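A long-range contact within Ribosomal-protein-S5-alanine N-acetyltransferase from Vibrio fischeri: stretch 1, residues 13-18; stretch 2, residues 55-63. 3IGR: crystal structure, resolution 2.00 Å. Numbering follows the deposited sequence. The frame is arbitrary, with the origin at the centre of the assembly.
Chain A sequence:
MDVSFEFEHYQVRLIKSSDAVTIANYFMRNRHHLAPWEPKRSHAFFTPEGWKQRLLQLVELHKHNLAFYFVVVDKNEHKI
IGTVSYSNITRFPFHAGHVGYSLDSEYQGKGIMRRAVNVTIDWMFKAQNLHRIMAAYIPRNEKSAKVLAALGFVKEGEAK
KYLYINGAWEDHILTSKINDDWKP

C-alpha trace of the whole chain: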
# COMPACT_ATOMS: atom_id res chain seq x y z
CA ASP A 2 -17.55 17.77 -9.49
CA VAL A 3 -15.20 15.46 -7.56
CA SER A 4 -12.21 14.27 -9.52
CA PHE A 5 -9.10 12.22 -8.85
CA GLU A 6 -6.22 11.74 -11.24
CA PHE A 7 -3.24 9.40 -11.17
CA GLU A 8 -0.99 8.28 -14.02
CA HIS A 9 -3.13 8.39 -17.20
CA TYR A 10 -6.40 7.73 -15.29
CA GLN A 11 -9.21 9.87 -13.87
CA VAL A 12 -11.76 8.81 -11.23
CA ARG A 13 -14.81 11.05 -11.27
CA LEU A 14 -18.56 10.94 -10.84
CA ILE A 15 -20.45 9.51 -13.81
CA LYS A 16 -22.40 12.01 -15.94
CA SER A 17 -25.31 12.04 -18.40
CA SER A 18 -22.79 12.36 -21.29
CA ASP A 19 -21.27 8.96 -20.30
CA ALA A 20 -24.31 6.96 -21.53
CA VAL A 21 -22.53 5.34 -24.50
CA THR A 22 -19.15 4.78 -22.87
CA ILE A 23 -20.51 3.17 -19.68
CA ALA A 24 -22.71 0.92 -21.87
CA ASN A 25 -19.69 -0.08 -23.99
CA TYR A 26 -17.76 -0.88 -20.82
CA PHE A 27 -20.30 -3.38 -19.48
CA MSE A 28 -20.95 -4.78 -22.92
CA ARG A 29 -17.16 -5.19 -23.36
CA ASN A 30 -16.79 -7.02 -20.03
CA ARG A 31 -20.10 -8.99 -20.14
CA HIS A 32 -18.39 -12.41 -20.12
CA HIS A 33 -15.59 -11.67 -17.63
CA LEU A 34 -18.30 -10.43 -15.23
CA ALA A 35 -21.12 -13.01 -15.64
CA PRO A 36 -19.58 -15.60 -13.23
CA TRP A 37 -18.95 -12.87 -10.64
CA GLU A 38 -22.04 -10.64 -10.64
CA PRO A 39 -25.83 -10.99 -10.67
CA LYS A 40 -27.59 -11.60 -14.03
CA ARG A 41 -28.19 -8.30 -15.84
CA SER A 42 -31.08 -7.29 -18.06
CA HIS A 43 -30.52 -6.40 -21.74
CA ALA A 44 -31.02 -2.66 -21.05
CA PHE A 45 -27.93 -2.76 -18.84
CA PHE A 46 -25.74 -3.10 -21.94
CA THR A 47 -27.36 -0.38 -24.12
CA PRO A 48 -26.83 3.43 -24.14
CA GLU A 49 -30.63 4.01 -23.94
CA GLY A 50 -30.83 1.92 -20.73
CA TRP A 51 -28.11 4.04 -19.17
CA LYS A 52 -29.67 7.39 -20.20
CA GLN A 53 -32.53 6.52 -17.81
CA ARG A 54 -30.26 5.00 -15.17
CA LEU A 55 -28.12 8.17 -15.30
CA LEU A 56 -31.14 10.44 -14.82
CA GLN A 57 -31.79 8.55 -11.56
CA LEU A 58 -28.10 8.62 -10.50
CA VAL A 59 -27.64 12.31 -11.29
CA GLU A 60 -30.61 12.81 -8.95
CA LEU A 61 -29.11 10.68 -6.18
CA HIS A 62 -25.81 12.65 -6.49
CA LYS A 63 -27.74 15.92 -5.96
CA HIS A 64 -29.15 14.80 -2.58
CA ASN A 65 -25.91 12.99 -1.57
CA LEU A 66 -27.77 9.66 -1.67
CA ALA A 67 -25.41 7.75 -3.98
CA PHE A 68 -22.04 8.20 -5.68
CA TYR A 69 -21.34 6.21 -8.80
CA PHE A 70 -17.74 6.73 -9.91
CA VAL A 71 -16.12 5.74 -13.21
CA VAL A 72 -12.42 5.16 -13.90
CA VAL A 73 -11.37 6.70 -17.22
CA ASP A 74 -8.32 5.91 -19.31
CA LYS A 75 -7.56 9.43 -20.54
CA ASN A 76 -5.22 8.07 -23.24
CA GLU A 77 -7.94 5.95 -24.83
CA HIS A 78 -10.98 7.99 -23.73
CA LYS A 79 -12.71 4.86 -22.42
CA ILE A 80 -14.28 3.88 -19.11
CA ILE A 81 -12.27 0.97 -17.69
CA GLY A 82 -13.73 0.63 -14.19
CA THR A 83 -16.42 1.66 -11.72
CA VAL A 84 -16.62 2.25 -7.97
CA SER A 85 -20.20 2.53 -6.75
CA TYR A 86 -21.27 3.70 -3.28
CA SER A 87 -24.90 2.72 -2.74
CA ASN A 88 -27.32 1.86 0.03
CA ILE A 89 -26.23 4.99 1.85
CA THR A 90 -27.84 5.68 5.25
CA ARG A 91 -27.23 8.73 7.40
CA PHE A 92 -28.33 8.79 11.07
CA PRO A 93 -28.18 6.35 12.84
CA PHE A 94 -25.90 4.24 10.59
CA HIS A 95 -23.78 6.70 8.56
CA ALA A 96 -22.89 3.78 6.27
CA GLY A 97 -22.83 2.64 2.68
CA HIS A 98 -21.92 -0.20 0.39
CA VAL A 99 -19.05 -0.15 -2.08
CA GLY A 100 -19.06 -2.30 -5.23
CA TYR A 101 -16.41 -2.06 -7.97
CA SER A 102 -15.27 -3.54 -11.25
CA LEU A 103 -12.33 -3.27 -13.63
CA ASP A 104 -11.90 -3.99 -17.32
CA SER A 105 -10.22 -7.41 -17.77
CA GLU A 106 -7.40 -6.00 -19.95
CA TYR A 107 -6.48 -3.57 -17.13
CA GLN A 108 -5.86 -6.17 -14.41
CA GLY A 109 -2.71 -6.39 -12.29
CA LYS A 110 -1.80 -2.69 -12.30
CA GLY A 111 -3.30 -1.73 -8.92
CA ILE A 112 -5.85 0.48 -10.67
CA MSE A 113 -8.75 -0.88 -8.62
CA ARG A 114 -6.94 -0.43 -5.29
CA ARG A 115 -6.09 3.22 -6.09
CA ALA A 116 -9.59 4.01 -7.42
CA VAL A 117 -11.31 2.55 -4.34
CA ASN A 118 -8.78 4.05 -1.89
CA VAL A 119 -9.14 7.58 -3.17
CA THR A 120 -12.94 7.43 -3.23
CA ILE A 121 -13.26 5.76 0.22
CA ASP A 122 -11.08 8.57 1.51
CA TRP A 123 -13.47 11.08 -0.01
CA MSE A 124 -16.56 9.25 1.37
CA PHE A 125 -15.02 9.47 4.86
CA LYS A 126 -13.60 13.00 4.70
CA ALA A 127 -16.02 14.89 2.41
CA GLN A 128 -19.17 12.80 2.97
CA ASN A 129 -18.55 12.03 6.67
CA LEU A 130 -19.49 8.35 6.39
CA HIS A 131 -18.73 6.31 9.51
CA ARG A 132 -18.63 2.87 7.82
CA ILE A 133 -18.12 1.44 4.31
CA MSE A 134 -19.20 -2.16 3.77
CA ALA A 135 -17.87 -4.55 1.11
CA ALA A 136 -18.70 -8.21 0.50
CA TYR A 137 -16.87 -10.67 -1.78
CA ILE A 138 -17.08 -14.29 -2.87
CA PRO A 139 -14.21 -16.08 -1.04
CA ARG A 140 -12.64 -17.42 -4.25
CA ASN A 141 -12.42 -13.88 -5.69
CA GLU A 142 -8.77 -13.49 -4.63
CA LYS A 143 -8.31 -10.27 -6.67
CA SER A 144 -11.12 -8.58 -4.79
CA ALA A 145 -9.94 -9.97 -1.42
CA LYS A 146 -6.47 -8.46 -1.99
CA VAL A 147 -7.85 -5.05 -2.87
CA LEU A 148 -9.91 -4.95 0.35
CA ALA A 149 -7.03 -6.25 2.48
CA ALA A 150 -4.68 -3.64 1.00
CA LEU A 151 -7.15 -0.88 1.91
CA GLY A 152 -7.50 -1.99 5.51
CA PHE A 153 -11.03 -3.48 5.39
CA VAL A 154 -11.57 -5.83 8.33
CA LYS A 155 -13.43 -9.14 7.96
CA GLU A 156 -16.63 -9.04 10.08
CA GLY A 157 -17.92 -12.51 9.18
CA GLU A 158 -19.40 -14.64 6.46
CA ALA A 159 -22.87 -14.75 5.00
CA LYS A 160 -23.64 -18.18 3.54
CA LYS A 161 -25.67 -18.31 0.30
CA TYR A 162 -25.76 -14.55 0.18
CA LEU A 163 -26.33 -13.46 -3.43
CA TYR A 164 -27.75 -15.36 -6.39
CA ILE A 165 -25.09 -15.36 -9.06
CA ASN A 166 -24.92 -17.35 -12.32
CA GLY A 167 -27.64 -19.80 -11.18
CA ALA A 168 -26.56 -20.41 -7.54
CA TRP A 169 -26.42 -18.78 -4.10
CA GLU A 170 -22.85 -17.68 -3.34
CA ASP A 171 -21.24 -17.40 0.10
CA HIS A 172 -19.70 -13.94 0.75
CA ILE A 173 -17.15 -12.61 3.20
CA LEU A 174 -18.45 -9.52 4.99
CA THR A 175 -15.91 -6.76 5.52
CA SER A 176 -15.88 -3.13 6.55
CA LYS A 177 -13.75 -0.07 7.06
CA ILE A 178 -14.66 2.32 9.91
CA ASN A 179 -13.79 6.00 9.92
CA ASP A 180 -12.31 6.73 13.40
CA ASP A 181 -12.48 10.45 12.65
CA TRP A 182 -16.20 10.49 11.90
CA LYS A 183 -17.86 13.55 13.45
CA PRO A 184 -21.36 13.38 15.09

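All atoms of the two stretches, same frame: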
# COMPACT_ATOMS: atom_id res chain seq x y z
N ARG A 13 -13.89 9.93 -11.39
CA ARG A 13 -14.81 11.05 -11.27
C ARG A 13 -16.21 10.50 -11.21
O ARG A 13 -16.42 9.32 -11.49
CB ARG A 13 -14.65 12.03 -12.45
CG ARG A 13 -14.91 11.43 -13.84
CD ARG A 13 -15.27 12.53 -14.83
NE ARG A 13 -15.36 12.06 -16.21
CZ ARG A 13 -16.41 11.42 -16.73
NH1 ARG A 13 -17.48 11.14 -15.99
NH2 ARG A 13 -16.39 11.06 -18.00
N LEU A 14 -17.16 11.35 -10.83
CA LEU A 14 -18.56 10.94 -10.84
C LEU A 14 -19.03 10.77 -12.28
O LEU A 14 -18.64 11.52 -13.16
CB LEU A 14 -19.43 11.94 -10.07
CG LEU A 14 -19.26 11.92 -8.55
CD1 LEU A 14 -20.06 13.06 -7.89
CD2 LEU A 14 -19.68 10.58 -7.95
N ILE A 15 -19.86 9.76 -12.50
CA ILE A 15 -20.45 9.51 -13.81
C ILE A 15 -21.43 10.64 -14.16
O ILE A 15 -22.03 11.24 -13.27
CB ILE A 15 -21.10 8.10 -13.85
CG1 ILE A 15 -21.24 7.59 -15.29
CG2 ILE A 15 -22.41 8.04 -13.05
CD1 ILE A 15 -21.78 6.17 -15.40
N LYS A 16 -21.55 10.93 -15.46
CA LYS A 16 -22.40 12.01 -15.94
C LYS A 16 -23.35 11.53 -17.04
O LYS A 16 -23.14 10.48 -17.64
CB LYS A 16 -21.55 13.17 -16.49
CG LYS A 16 -20.75 13.94 -15.45
CD LYS A 16 -20.26 15.28 -15.97
CE LYS A 16 -18.91 15.15 -16.65
NZ LYS A 16 -17.99 16.29 -16.32
N SER A 17 -24.39 12.32 -17.31
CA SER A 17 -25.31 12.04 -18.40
C SER A 17 -24.59 11.73 -19.72
O SER A 17 -24.95 10.78 -20.41
CB SER A 17 -26.30 13.20 -18.59
OG SER A 17 -27.16 13.31 -17.47
N SER A 18 -23.55 12.52 -20.04
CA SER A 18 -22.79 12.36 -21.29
C SER A 18 -22.06 11.01 -21.43
O SER A 18 -21.60 10.67 -22.52
CB SER A 18 -21.80 13.52 -21.48
OG SER A 18 -21.07 13.75 -20.28
N LEU A 55 -28.89 6.97 -15.63
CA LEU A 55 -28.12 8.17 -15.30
C LEU A 55 -28.98 9.32 -14.79
O LEU A 55 -28.56 10.04 -13.88
CB LEU A 55 -27.26 8.61 -16.49
CG LEU A 55 -26.12 7.63 -16.77
CD1 LEU A 55 -25.65 7.75 -18.21
CD2 LEU A 55 -24.97 7.86 -15.81
N LEU A 56 -30.19 9.45 -15.32
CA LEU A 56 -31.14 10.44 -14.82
C LEU A 56 -31.48 10.19 -13.34
O LEU A 56 -31.59 11.13 -12.55
CB LEU A 56 -32.39 10.51 -15.70
CG LEU A 56 -32.34 11.38 -16.97
CD1 LEU A 56 -30.93 11.58 -17.56
CD2 LEU A 56 -33.28 10.83 -18.02
N GLN A 57 -31.59 8.92 -12.96
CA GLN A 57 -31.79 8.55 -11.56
C GLN A 57 -30.54 8.81 -10.69
O GLN A 57 -30.65 9.35 -9.59
CB GLN A 57 -32.25 7.09 -11.44
CG GLN A 57 -33.75 6.92 -11.57
CD GLN A 57 -34.17 5.47 -11.74
OE1 GLN A 57 -33.90 4.86 -12.77
NE2 GLN A 57 -34.84 4.92 -10.72
N LEU A 58 -29.37 8.42 -11.20
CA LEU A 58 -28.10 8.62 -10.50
C LEU A 58 -27.75 10.08 -10.30
O LEU A 58 -27.38 10.49 -9.20
CB LEU A 58 -26.96 7.91 -11.23
CG LEU A 58 -26.89 6.40 -11.13
CD1 LEU A 58 -25.83 5.93 -12.07
CD2 LEU A 58 -26.61 5.92 -9.71
N VAL A 59 -27.85 10.87 -11.36
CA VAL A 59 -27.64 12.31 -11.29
C VAL A 59 -28.48 12.90 -10.15
O VAL A 59 -28.02 13.79 -9.43
CB VAL A 59 -27.94 12.99 -12.66
CG1 VAL A 59 -28.24 14.49 -12.51
CG2 VAL A 59 -26.79 12.76 -13.62
N GLU A 60 -29.68 12.35 -9.98
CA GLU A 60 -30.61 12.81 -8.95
C GLU A 60 -30.13 12.40 -7.55
O GLU A 60 -30.18 13.20 -6.61
CB GLU A 60 -32.02 12.28 -9.25
CG GLU A 60 -33.16 13.07 -8.60
CD GLU A 60 -32.98 14.65 -8.77
OE1 GLU A 60 -33.06 15.08 -10.06
OE2 GLU A 60 -32.91 15.55 -7.75
N LEU A 61 -29.64 11.17 -7.43
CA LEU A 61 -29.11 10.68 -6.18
C LEU A 61 -27.85 11.47 -5.77
O LEU A 61 -27.68 11.78 -4.59
CB LEU A 61 -28.84 9.17 -6.24
CG LEU A 61 -30.05 8.25 -6.50
CD1 LEU A 61 -29.60 6.86 -6.93
CD2 LEU A 61 -30.99 8.16 -5.29
N HIS A 62 -27.01 11.82 -6.75
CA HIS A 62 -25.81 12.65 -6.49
C HIS A 62 -26.21 13.99 -5.87
O HIS A 62 -25.56 14.45 -4.94
CB HIS A 62 -24.98 12.93 -7.77
CG HIS A 62 -24.27 11.73 -8.33
ND1 HIS A 62 -23.82 11.68 -9.64
CD2 HIS A 62 -23.92 10.54 -7.77
CE1 HIS A 62 -23.23 10.52 -9.85
NE2 HIS A 62 -23.28 9.81 -8.74
N LYS A 63 -27.29 14.58 -6.38
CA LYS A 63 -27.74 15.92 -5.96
C LYS A 63 -28.10 15.97 -4.48
O LYS A 63 -27.77 16.93 -3.79
CB LYS A 63 -28.92 16.39 -6.82

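Stretch 1 leaves a strand at R13-L14, passes through I15 and K16 in extended conformation, and enters a 3-10 segment at S17. Stretch 2 is helical throughout, with backbone bonds such as V59 N to L55 O (2.7 Å) and H62 N to L58 O (2.8 Å). The CA atoms of S17 and L55 lie 5.7 Å apart, those of L14 and H62 8.6 Å, so the two run in opposite senses and the backbones are closer at the S17 end. No hydrogen bond crosses between them; the 380 Å² buried is covered by packing.

L55, L58, V59 and H62, which recur at steps of three or four residues from L55 to L58 or V59 and on to H62, direct their CA-to-CB bonds toward stretch 1. The I15 side chain, buried and with chi1 and chi2 both t, packs on two leucines and also approaches the H62 ring: its CD1 lies 3.6 Å from L55 CD2, its CG2 4.1 Å from L58 CD1 and 4.1 Å from H62 CE1. Branched aliphatic chains suit this apolar contact.

At the wider end, H62 (chi1 m) supplies a flat ring. L14 CD2 sits over one face of the H62 ring, 4.1 Å from its centroid and 27° off the ring normal, a CH-pi contact. At the edge, I15 O lies 3.7 Å from H62 CE1, while NE2 is hydrogen-bonded elsewhere in the structure.

Exposed S17 closes the other end, its small side chain placing OG 3.9 Å from V59 CG2. The CA-to-CB bond of K16 points away and its NZ lies far from stretch 2; the contact it does make is through the backbone, K16 O to L55 CD2 at 3.7 Å.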